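Local coordinates for Glyoxalase/bleomycin resisance protein/dioxygenase (PDB 5UJP) that binds calcium and riboflavin and is possibly a dioxygenase of the glyoxalase/bleomycin resistance superfamily, at residues 7-12 with 104-109. Numbering follows the deposited sequence.
Sequences VPVSDQ and DPDGNV
V7, near the end of strand 3-8, outermost in its sheet within this chain, sets its CG1 anti to the backbone N (chi1 179°), which packs a methyl against the amide group of N108, 3.4 Å from N108 ND2. P8 has no N-H to give, but its carbonyl serves: P8 O accepts a nearly straight bond from N108 ND2 at 2.9 Å, reached from above the carbonyl plane. N108 ND2 also donates to the syn lone pair of D104 OD2 at 2.8 Å, so both partners lie in the amide plane and fix its rotation. N108 OD1 accepts from L64 N, and D104 OD2 is also bound by Y19 OH of helix 12-23. V9 turns its branched CB across the D106 carboxylate, with V9 CA 3.3 Å from D106 OD2. At S10 the carboxylate is gripped at both oxygens: S10 N approaches D106 OD2 from above its plane at 3.0 Å, while S10 OG donates to the syn lone pair of D106 OD1 at 2.6 Å. A short-armed serine suits this place, as chi1 of 65° puts OG between the backbone N and carbonyl carbon, within reach of that carboxylate. A water donates to both D11 O and D106 OD2. Separately, D11 OD1 caps helix 12-23, accepting from K14 N. D104 OD1 reaches past the type I turn D104-G107 to accept from N108 N at 2.9 Å. Glycine fits G107, where phi of 107° would jam a CB against D106 O. Directional polar bonds thus join loop 104-108 to the strand-to-helix turn of the other sheet, and such donors would probably favour ionised D104 and D106.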
ATOM      1  N   VAL A   7      -4.696   5.484  -2.768  1.00 19.13           N
ATOM      2  CA  VAL A   7      -4.345   6.693  -2.030  1.00 18.15           C
ATOM      3  C   VAL A   7      -5.607   7.545  -1.939  1.00 18.07           C
ATOM      4  O   VAL A   7      -6.177   7.887  -2.985  1.00 19.40           O
ATOM      5  CB  VAL A   7      -3.225   7.448  -2.750  1.00 17.56           C
ATOM      6  CG1 VAL A   7      -2.897   8.733  -1.977  1.00 18.26           C
ATOM      7  CG2 VAL A   7      -1.986   6.537  -2.873  1.00 18.67           C
ATOM      8  N   PRO A   8      -6.055   7.921  -0.741  1.00 17.85           N
ATOM      9  CA  PRO A   8      -7.314   8.685  -0.627  1.00 18.15           C
ATOM     10  C   PRO A   8      -7.070  10.169  -0.885  1.00 18.74           C
ATOM     11  O   PRO A   8      -6.343  10.845  -0.134  1.00 18.31           O
ATOM     12  CB  PRO A   8      -7.741   8.430   0.825  1.00 18.06           C
ATOM     13  CG  PRO A   8      -6.450   8.257   1.532  1.00 18.55           C
ATOM     14  CD  PRO A   8      -5.526   7.552   0.582  1.00 17.61           C
ATOM     15  N   VAL A   9      -7.741  10.698  -1.927  1.00 20.71           N
ATOM     16  CA  VAL A   9      -7.584  12.103  -2.296  1.00 19.61           C
ATOM     17  C   VAL A   9      -8.948  12.792  -2.294  1.00 20.50           C
ATOM     18  O   VAL A   9      -9.998  12.152  -2.351  1.00 25.21           O
ATOM     19  CB  VAL A   9      -6.885  12.267  -3.666  1.00 19.53           C
ATOM     20  CG1 VAL A   9      -5.485  11.562  -3.667  1.00 22.13           C
ATOM     21  CG2 VAL A   9      -7.804  11.777  -4.776  1.00 19.88           C
ATOM     22  N   SER A  10      -8.914  14.127  -2.189  1.00 22.42           N
ATOM     23  CA  SER A  10     -10.157  14.896  -2.174  1.00 25.14           C
ATOM     24  C   SER A  10     -10.563  15.387  -3.551  1.00 25.68           C
ATOM     25  O   SER A  10     -11.756  15.599  -3.803  1.00 29.14           O
ATOM     26  CB  SER A  10     -10.045  16.112  -1.247  1.00 26.65           C
ATOM     27  OG  SER A  10      -9.087  17.047  -1.710  1.00 29.24           O
ATOM     28  N   ASP A  11      -9.596  15.637  -4.421  1.00 23.44           N
ATOM     29  CA  ASP A  11      -9.834  16.170  -5.752  1.00 24.61           C
ATOM     30  C   ASP A  11      -8.921  15.399  -6.697  1.00 24.24           C
ATOM     31  O   ASP A  11      -7.691  15.554  -6.655  1.00 24.59           O
ATOM     32  CB  ASP A  11      -9.535  17.674  -5.766  1.00 26.98           C
ATOM     33  CG  ASP A  11      -9.870  18.327  -7.091  1.00 28.37           C
ATOM     34  OD1 ASP A  11      -9.504  17.775  -8.148  1.00 29.34           O
ATOM     35  OD2 ASP A  11     -10.498  19.418  -7.081  1.00 33.02           O
ATOM     36  N   GLN A  12      -9.520  14.549  -7.536  1.00 23.12           N
ATOM     37  CA  GLN A  12      -8.711  13.668  -8.372  1.00 21.65           C
ATOM     38  C   GLN A  12      -7.934  14.431  -9.433  1.00 21.66           C
ATOM     39  O   GLN A  12      -6.854  13.991  -9.825  1.00 23.57           O
ATOM     40  CB  GLN A  12      -9.586  12.613  -9.032  1.00 21.62           C
ATOM     41  CG  GLN A  12     -10.099  11.581  -8.025  1.00 21.88           C
ATOM     42  CD  GLN A  12     -10.960  10.519  -8.687  1.00 21.69           C
ATOM     43  OE1 GLN A  12     -12.002  10.824  -9.239  1.00 24.63           O
ATOM     44  NE2 GLN A  12     -10.512   9.252  -8.621  1.00 23.07           N
ATOM     45  N   ASP A 104       1.532  14.958  -0.260  1.00 18.92           N
ATOM     46  CA  ASP A 104       0.732  15.414  -1.383  1.00 20.50           C
ATOM     47  C   ASP A 104      -0.179  16.557  -0.940  1.00 23.17           C
ATOM     48  O   ASP A 104      -0.183  16.938   0.241  1.00 22.69           O
ATOM     49  CB  ASP A 104       0.040  14.193  -2.046  1.00 18.81           C
ATOM     50  CG  ASP A 104      -1.232  13.752  -1.382  1.00 19.68           C
ATOM     51  OD1 ASP A 104      -1.620  14.282  -0.332  1.00 19.01           O
ATOM     52  OD2 ASP A 104      -1.863  12.796  -1.921  1.00 20.13           O
ATOM     53  N   PRO A 105      -0.939  17.148  -1.865  1.00 25.06           N
ATOM     54  CA  PRO A 105      -1.815  18.278  -1.489  1.00 26.87           C
ATOM     55  C   PRO A 105      -2.776  18.008  -0.350  1.00 26.97           C
ATOM     56  O   PRO A 105      -3.095  18.933   0.416  1.00 26.75           O
ATOM     57  CB  PRO A 105      -2.602  18.542  -2.773  1.00 28.71           C
ATOM     58  CG  PRO A 105      -1.603  18.252  -3.862  1.00 28.74           C
ATOM     59  CD  PRO A 105      -0.905  16.976  -3.334  1.00 25.95           C
ATOM     60  N   ASP A 106      -3.251  16.772  -0.205  1.00 23.45           N
ATOM     61  CA  ASP A 106      -4.205  16.487   0.860  1.00 23.80           C
ATOM     62  C   ASP A 106      -3.523  16.141   2.165  1.00 20.88           C
ATOM     63  O   ASP A 106      -4.203  16.061   3.198  1.00 23.28           O
ATOM     64  CB  ASP A 106      -5.110  15.314   0.503  1.00 24.16           C
ATOM     65  CG  ASP A 106      -6.114  15.654  -0.551  1.00 25.38           C
ATOM     66  OD1 ASP A 106      -6.895  16.600  -0.319  1.00 28.43           O
ATOM     67  OD2 ASP A 106      -6.087  15.003  -1.621  1.00 25.05           O
ATOM     68  N   GLY A 107      -2.209  15.866   2.130  1.00 20.18           N
ATOM     69  CA  GLY A 107      -1.506  15.448   3.322  1.00 20.56           C
ATOM     70  C   GLY A 107      -1.117  13.988   3.368  1.00 18.20           C
ATOM     71  O   GLY A 107      -0.499  13.569   4.351  1.00 19.46           O
ATOM     72  N   ASN A 108      -1.430  13.207   2.333  1.00 17.49           N
ATOM     73  CA  ASN A 108      -0.921  11.833   2.289  1.00 16.24           C
ATOM     74  C   ASN A 108       0.594  11.870   2.264  1.00 17.20           C
ATOM     75  O   ASN A 108       1.185  12.675   1.547  1.00 18.10           O
ATOM     76  CB  ASN A 108      -1.410  11.134   1.015  1.00 16.52           C
ATOM     77  CG  ASN A 108      -2.893  10.951   0.981  1.00 16.63           C
ATOM     78  OD1 ASN A 108      -3.453  10.305   1.889  1.00 18.88           O
ATOM     79  ND2 ASN A 108      -3.549  11.461  -0.065  1.00 18.29           N
ATOM     80  N   VAL A 109       1.229  11.005   3.041  1.00 16.40           N
ATOM     81  CA  VAL A 109       2.689  10.977   3.115  1.00 15.28           C
ATOM     82  C   VAL A 109       3.186   9.815   2.268  1.00 15.66           C
ATOM     83  O   VAL A 109       2.796   8.645   2.489  1.00 18.17           O
ATOM     84  CB  VAL A 109       3.179  10.807   4.565  1.00 16.28           C
ATOM     85  CG1 VAL A 109       4.716  10.787   4.617  1.00 16.65           C
ATOM     86  CG2 VAL A 109       2.662  11.942   5.442  1.00 18.50           C
TER
HETATM   87  O   HOH W   1      -6.674  16.520  -4.088  1.00 30.11           O